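Local coordinates for protein trehalose-6-phosphate phosphatase (Neosartorya fumigata, PDB 5DXL) that is a phosphatase of the HAD superfamily, built from an alpha/beta core domain and a smaller cap domain, at residues 26-29 and 30-34; 41-45 and 46-50; 78-81 and 82-85; 142-145 and 146-150; 160-163 and 164-168. One frame throughout, in Å; residues are numbered along the deposited sequence.

Contact 1: residues 26-29 and 30-34; sequences DYDG and TLTPI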
# COMPACT_ATOMS: atom_id res chain seq x y z
N ASP A 26 -2.96 1.96 -4.83
CA ASP A 26 -2.51 3.12 -4.07
C ASP A 26 -3.42 4.27 -4.51
O ASP A 26 -4.06 4.20 -5.56
CB ASP A 26 -1.02 3.40 -4.35
CG ASP A 26 -0.38 4.36 -3.35
OD1 ASP A 26 -1.05 4.87 -2.44
OD2 ASP A 26 0.84 4.59 -3.48
N TYR A 27 -3.50 5.32 -3.69
CA TYR A 27 -4.36 6.45 -4.05
C TYR A 27 -3.53 7.61 -4.65
O TYR A 27 -3.54 7.83 -5.86
CB TYR A 27 -5.18 6.93 -2.84
CG TYR A 27 -5.99 8.15 -3.19
CD1 TYR A 27 -7.03 8.05 -4.11
CD2 TYR A 27 -5.69 9.39 -2.65
CE1 TYR A 27 -7.76 9.16 -4.48
CE2 TYR A 27 -6.43 10.51 -3.01
CZ TYR A 27 -7.45 10.39 -3.93
OH TYR A 27 -8.18 11.49 -4.30
N ASP A 28 -2.81 8.34 -3.80
CA ASP A 28 -2.01 9.46 -4.30
C ASP A 28 -0.97 9.01 -5.31
O ASP A 28 -0.31 7.99 -5.11
CB ASP A 28 -1.32 10.17 -3.13
CG ASP A 28 -2.30 10.93 -2.27
OD1 ASP A 28 -2.80 11.98 -2.73
OD2 ASP A 28 -2.60 10.46 -1.16
N GLY A 29 -0.82 9.76 -6.39
CA GLY A 29 0.11 9.40 -7.45
C GLY A 29 -0.32 8.27 -8.37
O GLY A 29 0.34 8.00 -9.37
N THR A 30 -1.44 7.64 -8.04
CA THR A 30 -1.89 6.45 -8.75
C THR A 30 -3.28 6.67 -9.32
O THR A 30 -3.47 6.61 -10.53
CB THR A 30 -1.86 5.21 -7.82
OG1 THR A 30 -0.52 4.98 -7.37
CG2 THR A 30 -2.34 3.96 -8.57
N LEU A 31 -4.25 6.98 -8.46
CA LEU A 31 -5.60 7.31 -8.91
C LEU A 31 -5.76 8.80 -9.16
O LEU A 31 -6.70 9.24 -9.82
CB LEU A 31 -6.64 6.85 -7.88
CG LEU A 31 -6.78 5.33 -7.73
CD1 LEU A 31 -7.58 4.94 -6.48
CD2 LEU A 31 -7.44 4.79 -9.00
N THR A 32 -4.82 9.58 -8.61
CA THR A 32 -4.89 11.04 -8.70
C THR A 32 -3.47 11.59 -8.77
O THR A 32 -2.54 10.97 -8.27
CB THR A 32 -5.66 11.64 -7.50
OG1 THR A 32 -6.08 12.98 -7.80
CG2 THR A 32 -4.82 11.60 -6.23
N PRO A 33 -3.28 12.73 -9.43
CA PRO A 33 -1.91 13.23 -9.57
C PRO A 33 -1.22 13.61 -8.26
O PRO A 33 -1.89 13.97 -7.29
CB PRO A 33 -2.09 14.48 -10.46
CG PRO A 33 -3.33 14.21 -11.23
CD PRO A 33 -4.24 13.47 -10.27
N ILE A 34 0.11 13.50 -8.24
CA ILE A 34 0.93 14.05 -7.17
C ILE A 34 0.73 15.55 -7.09
O ILE A 34 0.81 16.24 -8.10
CB ILE A 34 2.43 13.77 -7.38
CG1 ILE A 34 2.70 12.27 -7.42
CG2 ILE A 34 3.25 14.43 -6.28
CD1 ILE A 34 2.38 11.62 -6.14
O HOH W 1 -1.56 12.78 -4.96
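Thr-32 lays its CG2 methyl over one face of the Tyr-27 ring, while Leu-31 comes in with CD1 at the ring's edge, near its plane. The setting is the loop after strand 21-25, where residues 26-30 read DYDGT, the first sequence motif of the HAD superfamily. The methyl is a CH-pi partner: Thr-32 CG2 lies 4.0 Å from the centroid of the Tyr-27 ring, displaced toward the rim on the CZ side. With the Thr-32 hydroxyl trans to its own nitrogen (chi1 -162°), CG2 takes the place between N and C and faces the ring. At the edge, Leu-31 CD1 is 3.9 Å from Tyr-27 CD1, the two side chains crossing at about a right angle. The Tyr-27 hydroxyl bonds to Ala-41 O, fixing the ring's far end, and Phe-72 and Met-77 of helix 70-77 pack against it.

Tyr-27 O accepts two backbone bonds, from Leu-31 N at 2.8 Å in the carbonyl plane and from Thr-30 N at 3.0 Å, the latter from 41° above that plane. Asp-26 OD1 accepts from Tyr-27 N and forms a salt bridge with Lys-190, while OD2 lies close to Asp-217, Asp-218 and Asp-221. A weak bond of 2.8 Å from Gly-29 N to Thr-32 O belongs to the single bridge between Asp-28 and Thr-32. Ile-34 CD1 presses on Gly-29 CA at 3.4 Å. The Asp-28 carboxylate is split: OD2 makes a salt bridge to Arg-68, and OD1 accepts a hydrogen bond from a water 2.7 Å away, which also donates to Pro-33 O at 2.6 Å.

Contact 2: residues 41-45 and 46-50; sequences AIPSD and RVLRT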
# COMPACT_ATOMS: atom_id res chain seq x y z
N ALA A 41 -5.79 16.96 -3.77
CA ALA A 41 -5.87 15.58 -4.23
C ALA A 41 -7.09 14.89 -3.63
O ALA A 41 -7.15 13.67 -3.58
CB ALA A 41 -4.60 14.80 -3.87
N ILE A 42 -8.04 15.69 -3.15
CA ILE A 42 -9.39 15.21 -2.87
C ILE A 42 -9.93 14.66 -4.17
O ILE A 42 -9.81 15.32 -5.21
CB ILE A 42 -10.28 16.34 -2.32
CG1 ILE A 42 -10.03 16.53 -0.83
CG2 ILE A 42 -11.75 16.06 -2.58
CD1 ILE A 42 -10.53 17.84 -0.29
N PRO A 43 -10.48 13.43 -4.14
CA PRO A 43 -10.85 12.76 -5.38
C PRO A 43 -11.85 13.58 -6.16
O PRO A 43 -12.86 14.03 -5.61
CB PRO A 43 -11.46 11.44 -4.91
CG PRO A 43 -11.89 11.70 -3.50
CD PRO A 43 -10.83 12.62 -2.96
N SER A 44 -11.54 13.80 -7.43
CA SER A 44 -12.47 14.39 -8.35
C SER A 44 -13.74 13.56 -8.41
O SER A 44 -13.73 12.38 -8.03
CB SER A 44 -11.86 14.51 -9.74
OG SER A 44 -11.89 13.25 -10.39
N ASP A 45 -14.82 14.16 -8.90
CA ASP A 45 -16.05 13.43 -9.15
C ASP A 45 -15.82 12.25 -10.10
O ASP A 45 -16.42 11.19 -9.94
CB ASP A 45 -17.12 14.35 -9.73
CG ASP A 45 -17.65 15.35 -8.71
OD1 ASP A 45 -17.35 15.21 -7.51
OD2 ASP A 45 -18.38 16.28 -9.13
N ARG A 46 -14.94 12.44 -11.09
CA ARG A 46 -14.66 11.37 -12.05
C ARG A 46 -14.01 10.16 -11.37
O ARG A 46 -14.40 9.02 -11.63
CB ARG A 46 -13.77 11.87 -13.18
CG ARG A 46 -13.41 10.76 -14.17
CD ARG A 46 -12.65 11.28 -15.38
NE ARG A 46 -13.48 12.19 -16.17
CZ ARG A 46 -14.30 11.80 -17.14
NH1 ARG A 46 -14.39 10.51 -17.45
NH2 ARG A 46 -15.01 12.69 -17.81
N VAL A 47 -13.02 10.42 -10.53
CA VAL A 47 -12.33 9.34 -9.80
C VAL A 47 -13.34 8.60 -8.94
O VAL A 47 -13.39 7.36 -8.94
CB VAL A 47 -11.17 9.87 -8.94
CG1 VAL A 47 -10.66 8.78 -8.02
CG2 VAL A 47 -10.03 10.37 -9.84
N LEU A 48 -14.18 9.35 -8.22
CA LEU A 48 -15.18 8.74 -7.34
C LEU A 48 -16.22 7.92 -8.10
O LEU A 48 -16.59 6.82 -7.65
CB LEU A 48 -15.87 9.81 -6.51
CG LEU A 48 -14.96 10.42 -5.45
CD1 LEU A 48 -15.67 11.54 -4.70
CD2 LEU A 48 -14.48 9.34 -4.49
N ARG A 49 -16.71 8.44 -9.23
CA ARG A 49 -17.65 7.70 -10.06
C ARG A 49 -17.03 6.39 -10.52
O ARG A 49 -17.68 5.35 -10.53
CB ARG A 49 -18.06 8.50 -11.31
CG ARG A 49 -19.13 9.55 -11.11
CD ARG A 49 -19.71 9.98 -12.46
NE ARG A 49 -18.68 10.33 -13.44
CZ ARG A 49 -18.11 11.53 -13.53
NH1 ARG A 49 -18.46 12.50 -12.69
NH2 ARG A 49 -17.18 11.76 -14.45
N THR A 50 -15.78 6.48 -10.95
CA THR A 50 -15.06 5.33 -11.48
C THR A 50 -14.92 4.24 -10.43
O THR A 50 -15.16 3.06 -10.71
CB THR A 50 -13.67 5.78 -11.99
OG1 THR A 50 -13.85 6.81 -12.97
CG2 THR A 50 -12.92 4.62 -12.62
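This is a local contact at the start of helix 45-56: Ser-44 caps the first turn and Pro-43 packs on Leu-48 beside it. Ser-44 OG accepts from Val-47 N at 3.1 Å along a nearly straight line, 168° at the hydrogen. The hydroxyl reaches that N-H because chi1 of 78° turns it in between its own N and carbonyl carbon, over the end of the helix. Backbone bonds take over directly: Leu-48 N gives to Ser-44 O at 3.1 Å, and Arg-49 N to Asp-45 O at 2.9 Å.

Just outside the cap, Pro-43 CG meets Leu-48 CD2 at 3.6 Å. An apolar residue before the N-cap touching the fourth residue after it is a hydrophobic staple, and together with the N-cap serine it opens the helix of a beta-alpha-beta unit, the one joining the parallel strands 21-25 and 60-65 of the Rossmann-like core. Tyr-27 and Trp-76 also touch Pro-43, and Met-77 touches Leu-48, tying this end of the helix to its surroundings.

The exposed side belongs to two arginines. Arg-49, bent at chi3, folds back so that Asp-45 O lies over one face of its guanidinium, 3.7 Å from NH1. The edge of the same group is turned to its neighbour, placing Arg-49 NH2 over the centre of the Arg-46 guanidinium face, 3.9 Å above the plane. One turn on, Arg-46 O is gripped twice, by Thr-50 N and, from the opposite face of its plane, by Thr-50 OG1 at 2.6 Å.

Contact 3: residues 78-81 and 82-85; sequences GHIP and ELGL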
# COMPACT_ATOMS: atom_id res chain seq x y z
N GLY A 78 -15.50 6.87 1.81
CA GLY A 78 -16.18 5.95 2.70
C GLY A 78 -17.66 5.75 2.40
O GLY A 78 -18.27 4.80 2.88
N HIS A 79 -18.22 6.66 1.60
CA HIS A 79 -19.62 6.56 1.20
C HIS A 79 -19.85 5.46 0.18
O HIS A 79 -21.00 5.15 -0.16
CB HIS A 79 -20.09 7.89 0.62
CG HIS A 79 -19.40 8.24 -0.66
ND1 HIS A 79 -18.08 8.64 -0.70
CD2 HIS A 79 -19.82 8.19 -1.94
CE1 HIS A 79 -17.73 8.86 -1.96
NE2 HIS A 79 -18.77 8.59 -2.73
N ILE A 80 -18.77 4.89 -0.36
CA ILE A 80 -18.85 3.73 -1.24
C ILE A 80 -18.68 2.50 -0.36
O ILE A 80 -17.56 2.13 -0.00
CB ILE A 80 -17.79 3.77 -2.35
CG1 ILE A 80 -17.91 5.08 -3.13
CG2 ILE A 80 -17.92 2.56 -3.28
CD1 ILE A 80 -16.70 5.40 -3.98
N PRO A 81 -19.78 1.86 0.03
CA PRO A 81 -19.68 0.87 1.10
C PRO A 81 -18.86 -0.36 0.72
O PRO A 81 -18.28 -0.99 1.59
CB PRO A 81 -21.15 0.50 1.37
CG PRO A 81 -21.86 0.82 0.10
CD PRO A 81 -21.16 2.02 -0.48
N GLU A 82 -18.79 -0.66 -0.57
CA GLU A 82 -18.09 -1.85 -1.02
C GLU A 82 -16.57 -1.71 -1.01
O GLU A 82 -15.86 -2.71 -1.16
CB GLU A 82 -18.55 -2.24 -2.43
CG GLU A 82 -20.05 -2.55 -2.56
CD GLU A 82 -20.90 -1.31 -2.77
OE1 GLU A 82 -20.36 -0.19 -2.77
OE2 GLU A 82 -22.13 -1.46 -2.93
N LEU A 83 -16.06 -0.50 -0.87
CA LEU A 83 -14.60 -0.34 -0.91
C LEU A 83 -13.97 -0.89 0.35
O LEU A 83 -14.39 -0.56 1.45
CB LEU A 83 -14.19 1.12 -1.05
CG LEU A 83 -14.41 1.84 -2.36
CD1 LEU A 83 -13.89 3.28 -2.20
CD2 LEU A 83 -13.67 1.13 -3.49
N GLY A 84 -12.93 -1.69 0.17
CA GLY A 84 -12.02 -1.98 1.27
C GLY A 84 -11.05 -0.82 1.41
O GLY A 84 -10.55 -0.31 0.41
N LEU A 85 -10.81 -0.37 2.64
CA LEU A 85 -9.93 0.78 2.87
C LEU A 85 -8.81 0.42 3.83
O LEU A 85 -9.05 -0.10 4.90
CB LEU A 85 -10.73 1.97 3.42
CG LEU A 85 -11.89 2.42 2.52
CD1 LEU A 85 -12.74 3.45 3.26
CD2 LEU A 85 -11.38 3.00 1.18
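Ile-80 CG2 meets the fork of Leu-83, 3.7 Å from Leu-83 CG, the two side chains crossing obliquely, with Leu-83 CD1 running on toward the tip of the isoleucine, 3.9 Å from Ile-80 CD1. The backbone between them closes with one bond, Leu-83 N to Ile-80 O at 3.2 Å; it is straight at the hydrogen (164°), but the donor stands 48° out of the carbonyl plane. At the apex, Glu-82 bends at chi2 (84°) and swings its carboxylate back alongside the proline ring, which brings OE1 to 3.3 Å from Pro-81 CD. The two side chains lie side by side and point the same way. At the ends of residues 78-85, Leu-85 CD1 approaches Gly-78 CA at 4.3 Å, a loose touch.

The next shell sets the loop in place. Arg-94 gathers three of its carbonyls, bonding through NH1 to Gly-78 O and through NH2 to both Ile-80 O and Leu-83 O, so a single guanidinium holds both ends of the turn and Gly-78 ahead of it. Leu-83 touches Val-62 of strand 60-65 and Ala-55 of helix 45-56, and Ile-80 rests on Lys-52 of that helix. Residues 80-83 form a type I beta turn, part of the return from helix 70-77 into strand 84-87 that completes a beta-alpha-beta crossover from strand 60-65 in the Rossmann-like core.

Contact 4: residues 142-145 and 146-150; sequences HYRR and ADPEY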
# COMPACT_ATOMS: atom_id res chain seq x y z
N HIS A 142 16.51 10.45 15.06
CA HIS A 142 17.08 11.38 14.07
C HIS A 142 18.46 11.84 14.51
O HIS A 142 18.64 12.18 15.68
CB HIS A 142 16.19 12.62 13.91
CG HIS A 142 14.83 12.36 13.31
ND1 HIS A 142 14.58 12.50 11.97
CD2 HIS A 142 13.66 11.99 13.89
CE1 HIS A 142 13.30 12.22 11.73
NE2 HIS A 142 12.72 11.92 12.88
N TYR A 143 19.42 11.91 13.60
CA TYR A 143 20.76 12.35 14.00
C TYR A 143 21.50 13.20 12.95
O TYR A 143 22.73 13.30 13.00
CB TYR A 143 21.61 11.13 14.38
CG TYR A 143 21.77 10.11 13.30
CD1 TYR A 143 22.83 10.19 12.39
CD2 TYR A 143 20.88 9.05 13.16
CE1 TYR A 143 23.00 9.26 11.39
CE2 TYR A 143 21.03 8.11 12.16
CZ TYR A 143 22.09 8.22 11.27
OH TYR A 143 22.25 7.29 10.28
N ARG A 144 20.78 13.85 12.05
CA ARG A 144 21.45 14.67 11.03
C ARG A 144 22.28 15.80 11.63
O ARG A 144 23.29 16.18 11.06
CB ARG A 144 20.43 15.26 10.04
CG ARG A 144 21.06 16.06 8.90
CD ARG A 144 22.07 15.21 8.13
NE ARG A 144 22.85 15.95 7.15
CZ ARG A 144 24.11 16.34 7.33
NH1 ARG A 144 24.74 16.07 8.47
NH2 ARG A 144 24.75 17.00 6.37
N ARG A 145 21.89 16.31 12.79
CA ARG A 145 22.60 17.44 13.38
C ARG A 145 23.83 16.97 14.16
O ARG A 145 24.64 17.79 14.58
CB ARG A 145 21.67 18.25 14.30
CG ARG A 145 20.55 18.99 13.55
CD ARG A 145 21.10 20.07 12.63
NE ARG A 145 21.82 21.10 13.38
CZ ARG A 145 21.27 22.19 13.91
NH1 ARG A 145 19.96 22.43 13.78
NH2 ARG A 145 22.03 23.06 14.58
N ALA A 146 23.95 15.66 14.34
CA ALA A 146 25.12 15.12 15.02
C ALA A 146 26.35 15.14 14.12
O ALA A 146 26.24 15.29 12.90
CB ALA A 146 24.85 13.70 15.49
N ASP A 147 27.53 15.00 14.72
CA ASP A 147 28.71 14.75 13.90
C ASP A 147 28.40 13.63 12.91
O ASP A 147 27.91 12.58 13.30
CB ASP A 147 29.90 14.38 14.77
CG ASP A 147 31.12 14.01 13.95
OD1 ASP A 147 31.69 14.91 13.32
OD2 ASP A 147 31.48 12.81 13.92
N PRO A 148 28.69 13.85 11.62
CA PRO A 148 28.33 12.86 10.60
C PRO A 148 28.92 11.47 10.81
O PRO A 148 28.18 10.49 10.76
CB PRO A 148 28.86 13.50 9.31
CG PRO A 148 28.77 14.96 9.58
CD PRO A 148 29.13 15.12 11.03
N GLU A 149 30.23 11.37 11.04
CA GLU A 149 30.84 10.06 11.21
C GLU A 149 30.41 9.37 12.50
O GLU A 149 30.09 8.18 12.49
CB GLU A 149 32.37 10.18 11.16
CG GLU A 149 32.91 10.60 9.80
CD GLU A 149 34.28 11.26 9.90
OE1 GLU A 149 35.18 10.69 10.56
OE2 GLU A 149 34.44 12.37 9.35
N TYR A 150 30.40 10.11 13.60
CA TYR A 150 30.05 9.51 14.88
C TYR A 150 28.55 9.19 14.91
O TYR A 150 28.15 8.17 15.44
CB TYR A 150 30.43 10.42 16.06
CG TYR A 150 30.23 9.78 17.42
CD1 TYR A 150 30.91 8.61 17.76
CD2 TYR A 150 29.39 10.34 18.37
CE1 TYR A 150 30.74 8.02 19.00
CE2 TYR A 150 29.22 9.76 19.63
CZ TYR A 150 29.90 8.60 19.93
OH TYR A 150 29.75 8.00 21.18
O HOH W 2 24.84 13.33 11.30
O HOH W 3 26.02 17.28 10.86
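Tyr-143 and Ala-146 touch at the ends of a type I beta turn, CB to CB at 4.3 Å. The turn leads from strand 139-142 into helix 148-164, in the smaller alpha/beta domain with the four-stranded antiparallel sheet, the cap of this HAD protein. The alanine methyl leans on the turn itself, Ala-146 CB being 3.3 Å from Tyr-143 O, and Thr-127 also touches it. With chi1 at 59° the Tyr-143 ring is carried to Trp-141 of strand 139-142, the two ring planes inclined at about 35°, and to the loop residues Ser-130 and Ala-179.

The two arginines at the corners diverge. Arg-144 starts out away from the helix, then a bend at chi2 (56°) brings its end round until NH1 is 4.3 Å from Pro-148 CG, an oblique and loose approach. Arg-145, bent at both chi2 and chi3, heads away from the helix start.

The turn is closed by Ala-146 N giving to Tyr-143 O at 3.0 Å, with the donor well above the carbonyl plane. Water stitches the outer side. One molecule lies 2.7 Å from Tyr-143 O and also reaches Ala-146 O, while a second donates to Arg-144 O at 3.0 Å and to Ala-146 O at 2.9 Å. The helix then starts on an N-cap aspartate: Asp-147 OD2 accepts from Tyr-150 N at 2.9 Å, the N-H arriving on the anti side of the oxygen, tilted out of the carboxylate plane.

Contact 5: residues 160-163 and 164-168; sequences KMLE and ETVAK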
# COMPACT_ATOMS: atom_id res chain seq x y z
N LYS A 160 22.24 -2.54 15.28
CA LYS A 160 22.63 -3.91 15.58
C LYS A 160 21.98 -4.36 16.89
O LYS A 160 21.45 -5.47 16.98
CB LYS A 160 24.16 -4.04 15.66
CG LYS A 160 24.61 -5.42 16.12
CD LYS A 160 26.13 -5.53 16.16
CE LYS A 160 26.55 -6.83 16.83
NZ LYS A 160 27.97 -7.18 16.56
N MSE A 161 21.99 -3.48 17.88
CA MSE A 161 21.39 -3.79 19.17
C MSE A 161 19.90 -4.10 19.04
O MSE A 161 19.43 -5.10 19.57
CB MSE A 161 21.60 -2.63 20.14
CG MSE A 161 20.96 -2.83 21.48
SE MSE A 161 21.78 -1.67 22.80
CE MSE A 161 23.59 -2.32 22.62
N LEU A 162 19.18 -3.24 18.33
CA LEU A 162 17.74 -3.44 18.14
C LEU A 162 17.42 -4.73 17.38
O LEU A 162 16.45 -5.42 17.70
CB LEU A 162 17.13 -2.24 17.42
CG LEU A 162 17.13 -0.97 18.28
CD1 LEU A 162 16.69 0.25 17.50
CD2 LEU A 162 16.27 -1.16 19.52
N GLU A 163 18.22 -5.04 16.37
CA GLU A 163 17.99 -6.23 15.56
C GLU A 163 18.16 -7.51 16.37
O GLU A 163 17.46 -8.50 16.15
CB GLU A 163 18.93 -6.25 14.35
CG GLU A 163 18.57 -5.25 13.27
CD GLU A 163 19.67 -5.09 12.22
OE1 GLU A 163 20.83 -5.43 12.52
OE2 GLU A 163 19.36 -4.62 11.11
N GLU A 164 19.10 -7.49 17.32
CA GLU A 164 19.42 -8.69 18.09
C GLU A 164 18.54 -8.85 19.32
O GLU A 164 18.59 -9.88 19.99
CB GLU A 164 20.89 -8.66 18.50
CG GLU A 164 21.83 -8.89 17.33
CD GLU A 164 23.27 -8.59 17.67
OE1 GLU A 164 23.56 -8.24 18.84
OE2 GLU A 164 24.12 -8.70 16.77
N THR A 165 17.74 -7.83 19.63
CA THR A 165 16.91 -7.87 20.82
C THR A 165 15.44 -7.66 20.46
O THR A 165 14.69 -8.62 20.29
CB THR A 165 17.36 -6.82 21.86
OG1 THR A 165 17.38 -5.51 21.26
CG2 THR A 165 18.75 -7.13 22.38
N VAL A 166 15.05 -6.40 20.33
CA VAL A 166 13.67 -6.03 20.07
C VAL A 166 13.05 -6.75 18.87
O VAL A 166 11.94 -7.26 18.94
CB VAL A 166 13.55 -4.51 19.87
CG1 VAL A 166 12.11 -4.11 19.56
CG2 VAL A 166 14.06 -3.77 21.09
N ALA A 167 13.80 -6.82 17.77
CA ALA A 167 13.27 -7.38 16.53
C ALA A 167 13.12 -8.90 16.57
O ALA A 167 12.53 -9.50 15.68
CB ALA A 167 14.15 -6.98 15.36
N LYS A 168 13.68 -9.52 17.60
CA LYS A 168 13.55 -10.97 17.72
C LYS A 168 12.45 -11.33 18.71
O LYS A 168 12.04 -12.49 18.79
CB LYS A 168 14.89 -11.59 18.13
CG LYS A 168 15.91 -11.57 16.99
CD LYS A 168 17.16 -12.37 17.31
CE LYS A 168 17.83 -12.87 16.04
NZ LYS A 168 17.10 -14.02 15.43
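Thr-165 OG1 donates to Met-161 O, a selenomethionine carbonyl, over 2.7 Å, and Ala-167 N to Leu-162 O over 3.0 Å. Both bonds bridge the junction between helix 148-164 of the cap domain and the weakly bonded short helix 166-169. The second is a pi-type bond, spanning five residues, one wider than an alpha-helical one. The threonine hydroxyl lies between its own N and carbonyl carbon (chi1 55°), which turns it back to the preceding turn. Glu-164 N gives an ordinary helical bond to Lys-160 O at 3.1 Å; Thr-165 N to Leu-162 O, at 3.3 Å, is weak.

On the exposed side Glu-164 lies across the extended Lys-160, and its carboxylate meets the lysine's methylenes more closely than its charge: OE2 is 3.1 Å from Lys-160 CE but 4.1 Å from NZ, beyond a salt bridge. On the buried side Leu-162 and Val-166 lie side by side, CD2 to CG2 at 3.8 Å, facing helix 112-125 through Phe-120 and Val-116 and strand 172-177 through Val-174 and Val-172. At the far end, Lys-168 CG rests 3.5 Å from Glu-163 O.

Overall arrangement
Contacts 1, 2 and 3 belong to the Rossmann-like core domain, contacts 4 and 5 to the cap; the centres of contacts 1 and 4 are about 34 Å apart. Contact 1 is the buried one, a signature loop whose two aspartates meet Lys-190 and Arg-68. Contact 2 touches it, Leu-31 O meeting Val-47 CG2, and touches contact 3 in turn through Leu-48 and Ile-80, so the three form a chain of neighbours. Contacts 4 and 5 sit at the two ends of helix 148-164, their centres about 22 Å apart. Aspartate caps in contact 4 where serine does in contact 2. Contact 4 is a watered surface turn, whereas contact 5 has one buried apolar side.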